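Local coordinates for protein sesquisabinene B synthase 2 (Santalum album, PDB 6A2A) that probably converts a farnesyl diphosphate substrate into the sesquiterpene sesquisabinene B, with magnesium or manganese as cofactor, at residues 70-75 with 99-104; 162-167 with 189-194; 219-224 with 288-293; 408-413 with 455-460. One frame throughout, in Å; residues are numbered along the deposited sequence.

Interaction 1. Residues 70-75 with 99-104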
loop_
_atom_site.group_PDB
_atom_site.type_symbol
_atom_site.label_atom_id
_atom_site.label_comp_id
_atom_site.label_asym_id
_atom_site.label_seq_id
_atom_site.Cartn_x
_atom_site.Cartn_y
_atom_site.Cartn_z
ATOM N N SER A 70 36.754 -7.473 14.601
ATOM C CA SER A 70 38.034 -7.857 15.204
ATOM C C SER A 70 39.168 -7.084 14.547
ATOM O O SER A 70 40.026 -6.536 15.264
ATOM C CB SER A 70 38.242 -9.355 15.146
ATOM O OG SER A 70 37.407 -9.989 16.095
ATOM N N LEU A 71 39.140 -7.014 13.203
ATOM C CA LEU A 71 40.147 -6.286 12.433
ATOM C C LEU A 71 40.137 -4.803 12.800
ATOM O O LEU A 71 41.175 -4.210 12.978
ATOM C CB LEU A 71 39.887 -6.473 10.935
ATOM C CG LEU A 71 40.085 -7.888 10.405
ATOM C CD1 LEU A 71 39.502 -8.037 9.002
ATOM C CD2 LEU A 71 41.561 -8.225 10.368
ATOM N N ILE A 72 38.964 -4.187 12.899
ATOM C CA ILE A 72 38.910 -2.772 13.230
ATOM C C ILE A 72 39.515 -2.567 14.634
ATOM O O ILE A 72 40.122 -1.541 14.917
ATOM C CB ILE A 72 37.457 -2.235 13.136
ATOM C CG1 ILE A 72 36.880 -2.354 11.714
ATOM C CG2 ILE A 72 37.408 -0.810 13.626
ATOM C CD1 ILE A 72 35.389 -2.097 11.602
ATOM N N LYS A 73 39.323 -3.542 15.507
ATOM C CA LYS A 73 39.765 -3.452 16.924
ATOM C C LYS A 73 41.256 -3.803 17.055
ATOM O O LYS A 73 41.911 -3.335 17.963
ATOM C CB LYS A 73 38.933 -4.391 17.804
ATOM C CG LYS A 73 37.528 -3.903 18.142
ATOM C CD LYS A 73 36.709 -4.920 18.930
ATOM C CE LYS A 73 35.654 -4.289 19.817
ATOM N NZ LYS A 73 35.623 -4.905 21.166
ATOM N N GLN A 74 41.787 -4.583 16.125
ATOM C CA GLN A 74 43.160 -5.154 16.238
ATOM C C GLN A 74 44.220 -4.036 16.211
ATOM O O GLN A 74 44.063 -2.994 15.561
ATOM C CB GLN A 74 43.271 -6.238 15.163
ATOM C CG GLN A 74 44.623 -6.450 14.514
ATOM C CD GLN A 74 44.451 -7.425 13.370
ATOM O OE1 GLN A 74 43.661 -8.364 13.439
ATOM N NE2 GLN A 74 45.162 -7.183 12.284
ATOM N N THR A 75 45.301 -4.227 16.970
ATOM C CA THR A 75 46.406 -3.275 16.941
ATOM C C THR A 75 47.013 -3.260 15.548
ATOM O O THR A 75 47.272 -4.341 14.981
ATOM C CB THR A 75 47.535 -3.622 17.924
ATOM O OG1 THR A 75 46.900 -4.011 19.132
ATOM C CG2 THR A 75 48.472 -2.461 18.171
ATOM N N THR A 99 30.500 2.048 16.451
ATOM C CA THR A 99 31.208 2.047 17.745
ATOM C C THR A 99 32.703 1.789 17.522
ATOM O O THR A 99 33.552 2.539 17.972
ATOM C CB THR A 99 30.562 1.024 18.694
ATOM O OG1 THR A 99 29.345 1.644 19.122
ATOM C CG2 THR A 99 31.438 0.667 19.870
ATOM N N GLU A 100 33.002 0.739 16.796
ATOM C CA GLU A 100 34.397 0.310 16.635
ATOM C C GLU A 100 35.185 1.344 15.827
ATOM O O GLU A 100 36.358 1.587 16.120
ATOM C CB GLU A 100 34.468 -1.039 15.929
ATOM C CG GLU A 100 33.763 -2.154 16.678
ATOM C CD GLU A 100 32.257 -2.246 16.559
ATOM O OE1 GLU A 100 31.659 -1.407 15.844
ATOM O OE2 GLU A 100 31.682 -3.144 17.207
ATOM N N VAL A 101 34.572 1.917 14.764
ATOM C CA VAL A 101 35.299 2.898 13.949
ATOM C C VAL A 101 35.600 4.127 14.798
ATOM O O VAL A 101 36.696 4.679 14.721
ATOM C CB VAL A 101 34.532 3.265 12.666
ATOM C CG1 VAL A 101 35.108 4.488 12.013
ATOM C CG2 VAL A 101 34.475 2.080 11.727
ATOM N N LYS A 102 34.611 4.579 15.597
ATOM C CA LYS A 102 34.819 5.783 16.351
ATOM C C LYS A 102 35.945 5.546 17.376
ATOM O O LYS A 102 36.804 6.408 17.596
ATOM C CB LYS A 102 33.528 6.202 17.066
ATOM C CG LYS A 102 33.660 7.431 17.958
ATOM C CD LYS A 102 34.223 8.648 17.247
ATOM C CE LYS A 102 34.107 9.914 18.069
ATOM N NZ LYS A 102 32.704 10.152 18.499
ATOM N N GLU A 103 35.888 4.382 17.989
ATOM C CA GLU A 103 36.839 3.990 19.034
ATOM C C GLU A 103 38.225 3.878 18.412
ATOM O O GLU A 103 39.170 4.388 18.959
ATOM C CB GLU A 103 36.343 2.717 19.726
ATOM C CG GLU A 103 35.070 2.992 20.527
ATOM C CD GLU A 103 34.572 1.906 21.459
ATOM O OE1 GLU A 103 34.576 0.722 21.058
ATOM O OE2 GLU A 103 34.159 2.259 22.585
ATOM N N ALA A 104 38.312 3.354 17.197
ATOM C CA ALA A 104 39.594 3.358 16.500
ATOM C C ALA A 104 40.088 4.781 16.270
ATOM O O ALA A 104 41.251 5.045 16.484
ATOM C CB ALA A 104 39.517 2.552 15.210
HETATM O O HOH W 1 37.958 -0.525 17.245
#
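The carbonyl oxygen of Glu-100 accepts two hydrogen bonds, from Ala-104 N within its helix and from water 1, while the methyl CG2 of Ile-72 rests 3.6 Å from Glu-100 O. Water 1 reaches Glu-100 O at 2.9 Å and also gives a weak bond to Ile-72 O. A carbonyl used within its helix can still accept from a water, which here links two backbones that no direct bond joins.

The direct contacts are mostly between carbon atoms. Ile-72 lies with CG2 anti to its backbone N, which sends that methyl to CB of Glu-100, 3.7 Å from it, the two side chains crossing at about a right angle. Its other branch, through CD1, comes within 4.3 Å of Val-101 CG2. A branched isoleucine thus serves both residues, and the small methyl of Ala-104 closes on CG2 from the following turn.

Lys-73, at the exposed margin, lays its aliphatic CE 4.2 Å from CG of Glu-100. The charged tips stay apart, Lys-73 NZ being 5.9 Å from Glu-100 OE2, so any attraction is long-range.

Helix 78-90 adds Phe-84 and Ile-85 against Ile-72, whose O takes a hydrogen bond from Lys-81 NZ, and Phe-97 comes from a loop. The C-terminal end of helix 55-73 packs against both helix 78-90 and helix 98-110, which also touch each other where Ala-104 meets Lys-81.

Interaction 2. Residues 162-167 with 189-194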
loop_
_atom_site.group_PDB
_atom_site.type_symbol
_atom_site.label_atom_id
_atom_site.label_comp_id
_atom_site.label_asym_id
_atom_site.label_seq_id
_atom_site.Cartn_x
_atom_site.Cartn_y
_atom_site.Cartn_z
ATOM N N GLY A 162 49.903 11.215 -2.187
ATOM C CA GLY A 162 49.934 12.430 -1.306
ATOM C C GLY A 162 49.020 13.542 -1.808
ATOM O O GLY A 162 48.197 14.092 -1.036
ATOM N N LEU A 163 49.152 13.884 -3.068
ATOM C CA LEU A 163 48.351 14.908 -3.672
ATOM C C LEU A 163 46.872 14.547 -3.547
ATOM O O LEU A 163 46.085 15.431 -3.255
ATOM C CB LEU A 163 48.676 15.127 -5.145
ATOM C CG LEU A 163 50.010 15.785 -5.481
ATOM C CD1 LEU A 163 50.173 15.821 -6.988
ATOM C CD2 LEU A 163 50.111 17.197 -4.913
ATOM N N LEU A 164 46.498 13.313 -3.866
ATOM C CA LEU A 164 45.067 12.908 -3.829
ATOM C C LEU A 164 44.577 12.996 -2.389
ATOM O O LEU A 164 43.447 13.449 -2.142
ATOM C CB LEU A 164 44.898 11.473 -4.340
ATOM C CG LEU A 164 43.481 10.891 -4.285
ATOM C CD1 LEU A 164 42.541 11.745 -5.135
ATOM C CD2 LEU A 164 43.439 9.459 -4.777
ATOM N N SER A 165 45.391 12.582 -1.424
ATOM C CA SER A 165 44.885 12.657 -0.037
ATOM C C SER A 165 44.711 14.125 0.398
ATOM O O SER A 165 43.689 14.486 1.073
ATOM C CB SER A 165 45.802 11.904 0.880
ATOM O OG SER A 165 45.706 10.513 0.659
ATOM N N LEU A 166 45.575 15.006 -0.027
ATOM C CA LEU A 166 45.453 16.428 0.298
ATOM C C LEU A 166 44.182 17.016 -0.325
ATOM O O LEU A 166 43.429 17.766 0.315
ATOM C CB LEU A 166 46.669 17.168 -0.247
ATOM C CG LEU A 166 46.712 18.679 -0.046
ATOM C CD1 LEU A 166 46.723 19.007 1.433
ATOM C CD2 LEU A 166 47.914 19.272 -0.723
ATOM N N TYR A 167 43.985 16.693 -1.612
ATOM C CA TYR A 167 42.783 17.093 -2.327
ATOM C C TYR A 167 41.568 16.669 -1.513
ATOM O O TYR A 167 40.691 17.514 -1.295
ATOM C CB TYR A 167 42.723 16.466 -3.721
ATOM C CG TYR A 167 41.419 16.673 -4.463
ATOM C CD1 TYR A 167 41.224 17.787 -5.260
ATOM C CD2 TYR A 167 40.466 15.690 -4.478
ATOM C CE1 TYR A 167 40.082 17.942 -6.033
ATOM C CE2 TYR A 167 39.281 15.852 -5.184
ATOM C CZ TYR A 167 39.118 16.957 -6.012
ATOM O OH TYR A 167 37.952 17.065 -6.734
ATOM N N SER A 189 45.065 21.317 -9.460
ATOM C CA SER A 189 45.854 21.681 -10.613
ATOM C C SER A 189 46.880 20.582 -10.911
ATOM O O SER A 189 47.034 20.148 -12.058
ATOM C CB SER A 189 46.556 23.026 -10.398
ATOM O OG SER A 189 47.448 23.259 -11.492
ATOM N N LYS A 190 47.596 20.174 -9.892
ATOM C CA LYS A 190 48.651 19.124 -10.054
ATOM C C LYS A 190 48.032 17.801 -10.493
ATOM O O LYS A 190 48.584 17.124 -11.412
ATOM C CB LYS A 190 49.427 18.887 -8.757
ATOM C CG LYS A 190 50.332 20.024 -8.327
ATOM C CD LYS A 190 51.021 20.673 -9.479
ATOM C CE LYS A 190 52.002 21.741 -9.097
ATOM N NZ LYS A 190 52.497 22.430 -10.314
ATOM N N LEU A 191 46.903 17.416 -9.904
ATOM C CA LEU A 191 46.276 16.132 -10.332
ATOM C C LEU A 191 45.754 16.266 -11.761
ATOM O O LEU A 191 45.886 15.301 -12.574
ATOM C CB LEU A 191 45.158 15.716 -9.366
ATOM C CG LEU A 191 45.585 15.347 -7.953
ATOM C CD1 LEU A 191 44.358 15.223 -7.060
ATOM C CD2 LEU A 191 46.404 14.057 -7.899
ATOM N N LYS A 192 45.148 17.404 -12.109
ATOM C CA LYS A 192 44.648 17.575 -13.457
ATOM C C LYS A 192 45.781 17.454 -14.469
ATOM O O LYS A 192 45.519 16.917 -15.562
ATOM C CB LYS A 192 43.946 18.914 -13.685
ATOM C CG LYS A 192 42.510 18.977 -13.223
ATOM C CD LYS A 192 41.808 20.208 -13.740
ATOM C CE LYS A 192 40.517 20.540 -13.018
ATOM N NZ LYS A 192 39.751 19.330 -12.627
ATOM N N SER A 193 47.002 17.866 -14.125
ATOM C CA SER A 193 48.151 17.791 -15.074
ATOM C C SER A 193 48.552 16.333 -15.316
ATOM O O SER A 193 49.620 16.103 -15.923
ATOM C CB SER A 193 49.348 18.530 -14.567
ATOM O OG SER A 193 49.080 19.911 -14.496
ATOM N N ILE A 194 47.764 15.376 -14.799
ATOM C CA ILE A 194 48.048 13.929 -14.992
ATOM C C ILE A 194 46.773 13.090 -15.145
ATOM O O ILE A 194 46.876 11.918 -15.371
ATOM C CB ILE A 194 48.939 13.416 -13.863
ATOM C CG1 ILE A 194 48.208 13.410 -12.513
ATOM C CG2 ILE A 194 50.226 14.202 -13.774
ATOM C CD1 ILE A 194 48.993 12.829 -11.364
#
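Leu-191 points its isobutyl group at the helix of Leu-163, Leu-164 and Tyr-167, and its two methyls divide the work. CD2 goes to the base of Leu-163, where it stands 3.7 Å from CB. CD1 goes further along the helix, to 3.9 Å from CB of Tyr-167 and 4.0 Å from the backbone CA of Leu-164. A leucine suits this place because its fork can touch two successive turns at once; CG is anti to the carbonyl carbon (chi1 -66°), and from there CD1 and CD2 reach neighbouring turns of helix 160-170.

Leu-163 replies in the other direction. Its CD1 lies 3.6 Å from CB of Lys-190, the root of that side chain, and the two side chains slant across each other. Only the aliphatic root of the lysine takes part here: the chain is bent at chi2 (-39°), and its NZ goes to a hydrogen bond with Asn-154 OD1.

Helices 160-170 and 178-192 follow one another in the largely alpha-helical N-terminal domain of the terpene synthases, and these residues form one of the apolar seams between consecutive helices there. Helix 201-212 adds to it, since Leu-203 and Ala-210 touch Leu-164, and Leu-211 touches Leu-191.

Tyr-167 and Leu-191 also meet aslant, CD1 standing 4.2 Å from CG of the ring. The contact is thus with the root of the tyrosine, whose buried hydroxyl is satisfied by the carbonyl of Ala-210, while Phe-171 meets its ring edge-to-face.

Interaction 3. Residues 219-224 with 288-293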
loop_
_atom_site.group_PDB
_atom_site.type_symbol
_atom_site.label_atom_id
_atom_site.label_comp_id
_atom_site.label_asym_id
_atom_site.label_seq_id
_atom_site.Cartn_x
_atom_site.Cartn_y
_atom_site.Cartn_z
ATOM N N THR A 219 27.759 10.277 -2.584
ATOM C CA THR A 219 26.857 9.522 -1.781
ATOM C C THR A 219 27.561 8.317 -1.197
ATOM O O THR A 219 28.563 7.805 -1.755
ATOM C CB THR A 219 25.608 9.011 -2.499
ATOM O OG1 THR A 219 25.914 7.903 -3.351
ATOM C CG2 THR A 219 24.875 10.084 -3.295
ATOM N N ILE A 220 27.061 7.896 -0.086
ATOM C CA ILE A 220 27.645 6.651 0.560
ATOM C C ILE A 220 27.350 5.420 -0.303
ATOM O O ILE A 220 28.266 4.680 -0.620
ATOM C CB ILE A 220 27.144 6.428 1.984
ATOM C CG1 ILE A 220 27.544 7.613 2.855
ATOM C CG2 ILE A 220 27.722 5.156 2.577
ATOM C CD1 ILE A 220 26.771 7.692 4.175
ATOM N N ARG A 221 26.114 5.243 -0.730
ATOM C CA ARG A 221 25.683 3.946 -1.240
ATOM C C ARG A 221 26.223 3.722 -2.647
ATOM O O ARG A 221 26.691 2.606 -2.958
ATOM C CB ARG A 221 24.160 3.797 -1.242
ATOM C CG ARG A 221 23.698 2.407 -1.670
ATOM C CD ARG A 221 24.221 1.338 -0.720
ATOM N NE ARG A 221 23.640 0.057 -1.102
ATOM C CZ ARG A 221 23.944 -1.126 -0.555
ATOM N NH1 ARG A 221 24.807 -1.201 0.468
ATOM N NH2 ARG A 221 23.398 -2.212 -1.076
ATOM N N TYR A 222 26.164 4.742 -3.496
ATOM C CA TYR A 222 26.663 4.599 -4.855
ATOM C C TYR A 222 28.194 4.552 -4.848
ATOM O O TYR A 222 28.760 3.860 -5.694
ATOM C CB TYR A 222 26.144 5.694 -5.781
ATOM C CG TYR A 222 24.659 5.620 -5.997
ATOM C CD1 TYR A 222 23.774 6.265 -5.133
ATOM C CD2 TYR A 222 24.111 4.910 -7.049
ATOM C CE1 TYR A 222 22.400 6.144 -5.281
ATOM C CE2 TYR A 222 22.741 4.803 -7.213
ATOM C CZ TYR A 222 21.879 5.425 -6.328
ATOM O OH TYR A 222 20.517 5.354 -6.461
ATOM N N GLU A 223 28.837 5.255 -3.902
ATOM C CA GLU A 223 30.302 5.155 -3.767
ATOM C C GLU A 223 30.686 3.730 -3.349
ATOM O O GLU A 223 31.750 3.230 -3.803
ATOM C CB GLU A 223 30.842 6.174 -2.751
ATOM C CG GLU A 223 32.369 6.183 -2.658
ATOM C CD GLU A 223 33.123 6.527 -3.930
ATOM O OE1 GLU A 223 32.529 6.946 -4.979
ATOM O OE2 GLU A 223 34.396 6.245 -3.920
ATOM N N ALA A 224 29.899 3.115 -2.512
ATOM C CA ALA A 224 30.222 1.766 -2.016
ATOM C C ALA A 224 30.311 0.791 -3.200
ATOM O O ALA A 224 31.247 -0.043 -3.266
ATOM C CB ALA A 224 29.238 1.299 -1.001
ATOM N N TYR A 288 17.391 8.641 -5.859
ATOM C CA TYR A 288 17.908 9.746 -5.107
ATOM C C TYR A 288 17.736 9.456 -3.623
ATOM O O TYR A 288 18.633 9.735 -2.836
ATOM C CB TYR A 288 17.173 11.041 -5.480
ATOM C CG TYR A 288 17.865 12.299 -5.004
ATOM C CD1 TYR A 288 17.927 12.632 -3.655
ATOM C CD2 TYR A 288 18.383 13.205 -5.904
ATOM C CE1 TYR A 288 18.545 13.803 -3.226
ATOM C CE2 TYR A 288 18.964 14.396 -5.494
ATOM C CZ TYR A 288 19.092 14.673 -4.145
ATOM O OH TYR A 288 19.668 15.867 -3.782
ATOM N N ALA A 289 16.610 8.849 -3.214
ATOM C CA ALA A 289 16.381 8.602 -1.806
ATOM C C ALA A 289 17.502 7.691 -1.268
ATOM O O ALA A 289 17.970 7.889 -0.138
ATOM C CB ALA A 289 15.025 7.980 -1.566
ATOM N N ILE A 290 17.924 6.709 -2.050
ATOM C CA ILE A 290 19.026 5.832 -1.625
ATOM C C ILE A 290 20.303 6.646 -1.342
ATOM O O ILE A 290 21.096 6.259 -0.458
ATOM C CB ILE A 290 19.264 4.738 -2.660
ATOM C CG1 ILE A 290 18.134 3.701 -2.616
ATOM C CG2 ILE A 290 20.634 4.080 -2.470
ATOM C CD1 ILE A 290 18.191 2.724 -3.792
ATOM N N GLY A 291 20.540 7.728 -2.048
ATOM C CA GLY A 291 21.618 8.645 -1.721
ATOM C C GLY A 291 21.378 9.385 -0.409
ATOM O O GLY A 291 22.311 9.616 0.365
ATOM N N MET A 292 20.140 9.778 -0.141
ATOM C CA MET A 292 19.784 10.474 1.080
ATOM C C MET A 292 19.924 9.545 2.288
ATOM O O MET A 292 20.437 9.977 3.299
ATOM C CB MET A 292 18.342 11.031 1.029
ATOM C CG MET A 292 17.903 11.693 2.286
ATOM S SD MET A 292 16.147 12.240 2.091
ATOM C CE MET A 292 15.950 13.145 3.605
ATOM N N LEU A 293 19.450 8.308 2.184
ATOM C CA LEU A 293 19.514 7.357 3.307
ATOM C C LEU A 293 19.376 5.968 2.692
ATOM O O LEU A 293 18.439 5.695 1.968
ATOM C CB LEU A 293 18.461 7.674 4.395
ATOM C CG LEU A 293 16.987 7.369 4.115
ATOM C CD1 LEU A 293 16.093 7.714 5.284
ATOM C CD2 LEU A 293 16.428 8.099 2.888
HETATM O O HOH W 2 25.030 9.698 0.796
HETATM O O HOH W 3 23.741 6.762 0.150
#
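Arg-221 meets Ile-290 with the methylene part of its side chain before its charge goes elsewhere. CB lies 3.7 Å from the methyl CG2 of Ile-290, and the next atom, CG, comes still nearer to that methyl, at 3.6 Å. At CG the chain bends (chi2 61°), so CD, NE and the guanidinium lead away from the contact. The tip finds Phe-249, whose carbonyl accepts from NH2 and whose ring takes part in a cation-pi interaction. Arginine suits the spot: its methylene stem is buried against isoleucine while its polar end is matched elsewhere.

Tyr-222 approaches the same Ile-290 methyl at about a right angle, with CE1 3.9 Å from CG2 and with Gly-291 N at the ring edge, near its plane. Its hydroxyl bonds the carbonyl of Met-287. Thr-219 is the N-cap of helix 220-232: its OG1 accepts from Tyr-222 N at 3.2 Å. The methyl CG2 of this threonine lies 3.9 Å from CA of Gly-291, an approach possible because glycine has no side chain.

Two waters bridge the backbones. Water 2 accepts from Ile-220 N and lies 2.8 Å from Gly-291 O; water 3 accepts from Arg-221 N and lies 2.8 Å from Ile-290 O, also near Gly-291 O. Both have more acceptors in reach than protons, so not all these bonds can form at once. Two waters and the threonine cap thus give the buried N-H groups of Ile-220, Arg-221 and Tyr-222, and the carbonyls of Ile-290 and Gly-291, polar partners.

Interaction 4. Residues 408-413 with 455-460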
loop_
_atom_site.group_PDB
_atom_site.type_symbol
_atom_site.label_atom_id
_atom_site.label_comp_id
_atom_site.label_asym_id
_atom_site.label_seq_id
_atom_site.Cartn_x
_atom_site.Cartn_y
_atom_site.Cartn_z
ATOM N N GLU A 408 17.497 37.309 -4.713
ATOM C CA GLU A 408 16.049 37.180 -4.678
ATOM C C GLU A 408 15.627 35.813 -5.257
ATOM O O GLU A 408 14.645 35.187 -4.766
ATOM C CB GLU A 408 15.286 38.366 -5.291
ATOM C CG GLU A 408 15.249 38.461 -6.793
ATOM C CD GLU A 408 14.572 39.724 -7.340
ATOM O OE1 GLU A 408 15.301 40.701 -7.716
ATOM O OE2 GLU A 408 13.321 39.748 -7.350
ATOM N N TYR A 409 16.307 35.392 -6.295
ATOM C CA TYR A 409 16.033 34.064 -6.895
ATOM C C TYR A 409 16.289 32.935 -5.879
ATOM O O TYR A 409 15.414 32.101 -5.647
ATOM C CB TYR A 409 16.880 33.901 -8.153
ATOM C CG TYR A 409 16.909 32.480 -8.639
ATOM C CD1 TYR A 409 15.844 31.968 -9.328
ATOM C CD2 TYR A 409 18.004 31.663 -8.384
ATOM C CE1 TYR A 409 15.839 30.652 -9.765
ATOM C CE2 TYR A 409 18.045 30.377 -8.870
ATOM C CZ TYR A 409 16.929 29.852 -9.486
ATOM O OH TYR A 409 16.937 28.577 -9.962
ATOM N N LEU A 410 17.435 32.916 -5.209
ATOM C CA LEU A 410 17.773 31.767 -4.347
ATOM C C LEU A 410 16.881 31.717 -3.119
ATOM O O LEU A 410 16.568 30.632 -2.629
ATOM C CB LEU A 410 19.244 31.795 -3.910
ATOM C CG LEU A 410 20.265 31.488 -4.987
ATOM C CD1 LEU A 410 21.664 31.644 -4.429
ATOM C CD2 LEU A 410 20.085 30.070 -5.565
ATOM N N ASP A 411 16.440 32.877 -2.602
ATOM C CA ASP A 411 15.571 32.805 -1.417
ATOM C C ASP A 411 14.281 32.049 -1.719
ATOM O O ASP A 411 13.760 31.394 -0.837
ATOM C CB ASP A 411 15.301 34.194 -0.883
ATOM C CG ASP A 411 16.404 34.643 0.150
ATOM O OD1 ASP A 411 16.979 33.790 0.932
ATOM O OD2 ASP A 411 16.708 35.868 0.133
ATOM N N ASN A 412 13.771 32.147 -2.936
ATOM C CA ASN A 412 12.611 31.382 -3.355
ATOM C C ASN A 412 13.011 29.992 -3.879
ATOM O O ASN A 412 12.285 29.023 -3.621
ATOM C CB ASN A 412 11.827 32.134 -4.409
ATOM C CG ASN A 412 10.532 31.470 -4.772
ATOM O OD1 ASN A 412 9.618 31.460 -3.945
ATOM N ND2 ASN A 412 10.444 30.984 -5.989
ATOM N N ALA A 413 14.120 29.873 -4.617
ATOM C CA ALA A 413 14.451 28.636 -5.308
ATOM C C ALA A 413 14.991 27.543 -4.369
ATOM O O ALA A 413 14.974 26.341 -4.697
ATOM C CB ALA A 413 15.415 28.970 -6.439
ATOM N N LEU A 455 22.345 24.661 -1.258
ATOM C CA LEU A 455 23.273 23.785 -2.011
ATOM C C LEU A 455 22.529 22.934 -3.043
ATOM O O LEU A 455 22.931 22.880 -4.232
ATOM C CB LEU A 455 24.059 22.921 -1.018
ATOM C CG LEU A 455 25.272 23.628 -0.418
ATOM C CD1 LEU A 455 25.755 22.897 0.816
ATOM C CD2 LEU A 455 26.378 23.750 -1.465
ATOM N N CYS A 456 21.433 22.284 -2.642
ATOM C CA CYS A 456 20.721 21.403 -3.566
ATOM C C CYS A 456 20.249 22.189 -4.801
ATOM O O CYS A 456 20.348 21.718 -5.962
ATOM C CB CYS A 456 19.558 20.717 -2.850
ATOM S SG CYS A 456 20.086 19.493 -1.630
ATOM N N ARG A 457 19.746 23.417 -4.557
ATOM C CA ARG A 457 19.298 24.291 -5.623
ATOM C C ARG A 457 20.456 24.725 -6.524
ATOM O O ARG A 457 20.378 24.536 -7.745
ATOM C CB ARG A 457 18.564 25.515 -5.066
ATOM C CG ARG A 457 18.311 26.606 -6.086
ATOM C CD ARG A 457 17.651 26.299 -7.384
ATOM N NE ARG A 457 16.306 25.734 -7.247
ATOM C CZ ARG A 457 15.602 25.173 -8.201
ATOM N NH1 ARG A 457 16.152 24.870 -9.372
ATOM N NH2 ARG A 457 14.344 24.817 -7.942
ATOM N N ILE A 458 21.538 25.221 -5.983
ATOM C CA ILE A 458 22.610 25.707 -6.829
ATOM C C ILE A 458 23.273 24.551 -7.583
ATOM O O ILE A 458 23.626 24.691 -8.796
ATOM C CB ILE A 458 23.627 26.507 -6.014
ATOM C CG1 ILE A 458 23.017 27.852 -5.616
ATOM C CG2 ILE A 458 24.903 26.648 -6.810
ATOM C CD1 ILE A 458 23.928 28.666 -4.712
ATOM N N ILE A 459 23.407 23.414 -6.933
ATOM C CA ILE A 459 24.001 22.260 -7.578
ATOM C C ILE A 459 23.155 21.820 -8.786
ATOM O O ILE A 459 23.658 21.585 -9.831
ATOM C CB ILE A 459 24.237 21.110 -6.598
ATOM C CG1 ILE A 459 25.272 21.526 -5.575
ATOM C CG2 ILE A 459 24.675 19.883 -7.353
ATOM C CD1 ILE A 459 25.329 20.711 -4.317
ATOM N N ASN A 460 21.855 21.726 -8.591
ATOM C CA ASN A 460 20.947 21.391 -9.663
ATOM C C ASN A 460 21.115 22.387 -10.814
ATOM O O ASN A 460 21.243 22.000 -11.918
ATOM C CB ASN A 460 19.513 21.375 -9.173
ATOM C CG ASN A 460 18.530 20.854 -10.199
ATOM O OD1 ASN A 460 18.361 21.398 -11.218
ATOM N ND2 ASN A 460 17.851 19.819 -9.859
#
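Ala-413 and Arg-457 mark the nearest backbone approach, 6.5 Å between their CA atoms, of two helical segments that cross at 114° with their axes 10.0 Å apart. Arginine fills that gap: with CG anti to the backbone N and further bends at chi2 and chi3, its chain folds over Ala-413. NE gives a hydrogen bond of 2.9 Å to Ala-413 O, nearly straight at 165°. The oxygen lies in the guanidinium plane, yet the donor stands 48° above the carbonyl plane. Alanine admits this approach, its CB being 3.5 Å from Arg-457 NE; that methyl lies over one face of the Tyr-409 ring, offset toward its rim. The tyrosine hydroxyl lies 3.5 Å from CD of Arg-457, and Leu-410 CD2 packs crosswise, 3.7 Å from CG1 of Ile-458.

Asp-461 ties the polar ends together, forming a salt bridge with Arg-457 NH1 through OD1 and a hydrogen bond with Tyr-409 OH through OD2. Asn-460, which precedes Asp-461, and Glu-394, beside Ala-413, are ligands of two different magnesium ions, though neither is bound here. A buried cation, probably balanced by Asp-461, thus probably helps hold the two helices together beside the metal site.

Overall arrangement
Interactions 1 and 2 both belong to the N-terminal domain, yet they are separate: their nearest atoms are about 17 Å apart. Interaction 3 lies closest to the middle of the chain, about 6 Å from its centre, and its nearest atoms are about 12 Å from interaction 1 and about 10 Å from interaction 2. It touches interaction 4, where Tyr-288 OH comes to 4.2 Å from Cys-456 SG, a packing contact. Interaction 4 borders the metal site: Asn-460 and Asp-316, the latter about 7 Å from Arg-457 between side chains, are magnesium-binding residues, although no ion is bound to this chain. Interaction 1, centred about 41 Å away, lies across the centre of the chain.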